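Local structure of serine-pyruvate aminotransferase (AgxT) (Sulfolobus solfataricus, 3ZRP) at residues A[85-89]-A[134-140]. The protein probably catalyses the pyridoxal-phosphate-dependent transfer of an amino group between L-serine and pyruvate, and perhaps from alanine to glyoxylate. Residues are numbered along the deposited sequence.
With PLP (pyridoxal-5'-phosphate), chain C.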
loop_
_atom_site.group_PDB
_atom_site.type_symbol
_atom_site.label_atom_id
_atom_site.label_comp_id
_atom_site.label_asym_id
_atom_site.label_seq_id
_atom_site.Cartn_x
_atom_site.Cartn_y
_atom_site.Cartn_z
ATOM N N ASN A 85 9.415 16.056 18.234
ATOM C CA ASN A 85 8.718 16.142 19.513
ATOM C C ASN A 85 8.327 14.804 20.112
ATOM O O ASN A 85 7.692 14.765 21.161
ATOM C CB ASN A 85 7.483 17.020 19.384
ATOM C CG ASN A 85 7.820 18.389 18.925
ATOM O OD1 ASN A 85 8.859 18.938 19.323
ATOM N ND2 ASN A 85 6.986 18.962 18.072
ATOM N N GLY A 86 8.709 13.704 19.469
ATOM C CA GLY A 86 8.316 12.373 19.979
ATOM C C GLY A 86 8.488 11.288 18.942
ATOM O O GLY A 86 9.263 11.455 18.010
ATOM N N VAL A 87 7.802 10.163 19.150
ATOM C CA VAL A 87 7.885 8.955 18.290
ATOM C C VAL A 87 7.914 9.177 16.782
ATOM O O VAL A 87 8.737 8.599 16.073
ATOM C CB VAL A 87 6.672 7.989 18.612
ATOM C CG1 VAL A 87 6.642 6.775 17.679
ATOM C CG2 VAL A 87 6.731 7.552 20.040
ATOM N N PHE A 88 6.981 9.973 16.266
ATOM C CA PHE A 88 6.883 10.117 14.822
ATOM C C PHE A 88 7.850 11.175 14.245
ATOM O O PHE A 88 8.266 11.069 13.089
ATOM C CB PHE A 88 5.423 10.291 14.383
ATOM C CG PHE A 88 4.581 9.073 14.665
ATOM C CD1 PHE A 88 4.647 7.964 13.818
ATOM C CD2 PHE A 88 3.815 8.987 15.823
ATOM C CE1 PHE A 88 3.892 6.802 14.092
ATOM C CE2 PHE A 88 3.073 7.837 16.117
ATOM C CZ PHE A 88 3.107 6.744 15.239
ATOM N N GLY A 89 8.256 12.154 15.056
ATOM C CA GLY A 89 9.463 12.924 14.713
ATOM C C GLY A 89 10.674 12.005 14.605
ATOM O O GLY A 89 11.458 12.072 13.655
ATOM N N THR A 134 7.045 17.881 12.402
ATOM C CA THR A 134 5.805 17.123 12.630
ATOM C C THR A 134 4.723 18.087 13.057
ATOM O O THR A 134 4.861 18.732 14.127
ATOM C CB THR A 134 5.993 16.091 13.758
ATOM O OG1 THR A 134 7.203 15.366 13.532
ATOM C CG2 THR A 134 4.792 15.111 13.844
ATOM N N HIS A 135 3.626 18.167 12.288
ATOM C CA HIS A 135 2.555 19.119 12.652
ATOM C C HIS A 135 1.893 18.735 13.987
ATOM O O HIS A 135 1.840 19.537 14.932
ATOM C CB HIS A 135 1.546 19.290 11.534
ATOM C CG HIS A 135 0.703 20.518 11.667
ATOM N ND1 HIS A 135 -0.166 20.929 10.679
ATOM C CD2 HIS A 135 0.649 21.467 12.642
ATOM C CE1 HIS A 135 -0.741 22.062 11.051
ATOM N NE2 HIS A 135 -0.267 22.406 12.240
ATOM N N VAL A 136 1.417 17.491 14.086
ATOM C CA VAL A 136 0.923 16.982 15.362
ATOM C C VAL A 136 1.657 15.688 15.665
ATOM O O VAL A 136 1.604 14.769 14.865
ATOM C CB VAL A 136 -0.602 16.732 15.301
ATOM C CG1 VAL A 136 -1.081 15.933 16.531
ATOM C CG2 VAL A 136 -1.370 18.057 15.155
ATOM N N GLU A 137 2.370 15.661 16.791
ATOM C CA GLU A 137 3.026 14.474 17.305
ATOM C C GLU A 137 2.023 13.592 18.048
ATOM O O GLU A 137 1.649 13.847 19.198
ATOM C CB GLU A 137 4.206 14.863 18.215
ATOM C CG GLU A 137 4.906 13.710 18.901
ATOM C CD GLU A 137 5.351 12.627 17.932
ATOM O OE1 GLU A 137 6.153 12.928 17.009
ATOM O OE2 GLU A 137 4.912 11.468 18.114
ATOM N N THR A 138 1.611 12.525 17.374
ATOM C CA THR A 138 0.546 11.638 17.819
ATOM C C THR A 138 0.857 10.973 19.150
ATOM O O THR A 138 -0.058 10.694 19.911
ATOM C CB THR A 138 0.311 10.551 16.737
ATOM O OG1 THR A 138 0.164 11.201 15.481
ATOM C CG2 THR A 138 -0.965 9.699 17.033
ATOM N N SER A 139 2.138 10.762 19.454
ATOM C CA SER A 139 2.477 10.104 20.727
ATOM C C SER A 139 2.130 10.960 21.966
ATOM O O SER A 139 1.837 10.415 23.026
ATOM C CB SER A 139 3.937 9.687 20.785
ATOM O OG SER A 139 4.758 10.827 20.686
ATOM N N THR A 140 2.138 12.279 21.818
ATOM C CA THR A 140 1.980 13.173 22.980
ATOM C C THR A 140 0.809 14.144 22.828
ATOM O O THR A 140 0.466 14.856 23.768
ATOM C CB THR A 140 3.251 14.021 23.225
ATOM O OG1 THR A 140 3.510 14.839 22.078
ATOM C CG2 THR A 140 4.483 13.161 23.540
HETATM N N1 PLP C . 3.274 10.367 11.460
HETATM C C2 PLP C . 2.308 10.559 12.422
HETATM C C2A PLP C . 2.236 11.892 13.120
HETATM C C3 PLP C . 1.389 9.533 12.735
HETATM O O3 PLP C . 0.508 9.734 13.566
HETATM C C4 PLP C . 1.448 8.304 12.068
HETATM C C4A PLP C . 0.412 7.225 12.404
HETATM C C5 PLP C . 2.468 8.137 11.107
HETATM C C6 PLP C . 3.363 9.180 10.786
HETATM C C5A PLP C . 2.653 6.866 10.333
HETATM O O4P PLP C . 1.595 6.588 9.412
HETATM P P PLP C . 1.295 5.136 8.849
HETATM O O1P PLP C . 0.121 5.395 7.958
HETATM O O2P PLP C . 0.966 4.366 10.084
HETATM O O3P PLP C . 2.563 4.750 8.173
HETATM O O HOH W 1 7.513 14.947 16.328
HETATM O O HOH W 2 4.766 18.104 16.903
HETATM O O HOH W 3 5.848 16.233 22.633
HETATM O O HOH W 4 7.059 13.210 11.978
#
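Glu-137, the residue most covered here (79 Å²), directs its carboxylate at the first turn of the helix that begins after Gly-86. Phe-88 N donates to Glu-137 OE2 at 3.2 Å and almost linearly (177°), and Gly-89 N donates to Glu-137 OE1 at 3.0 Å (157°). The carboxylate is held from its own segment as well, since Ser-139 OG donates to Glu-137 OE2 at 2.7 Å. At Gly-86, the N-cap, an ideal CB would fall 2.8 Å from Glu-137 CG, so a side chain would clash. Phe-88 (63 Å²) lays one ring face over the PLP pyridine, CD1 lying 3.5 Å from PLP C5, while Tyr-240 of the second subunit packs against the Phe-88 side chain. Thr-138 OG1 meets PLP O3 in a very short 2.4 Å hydrogen bond. Asn-85 (57 Å²) reaches Thr-134 O through water 2, and its ND2 is also hydrogen-bonded to Glu-144 OE1. A buried acid accepting helix N-terminal amides thus ties the residue whose ring covers the cofactor to the segment binding its O3.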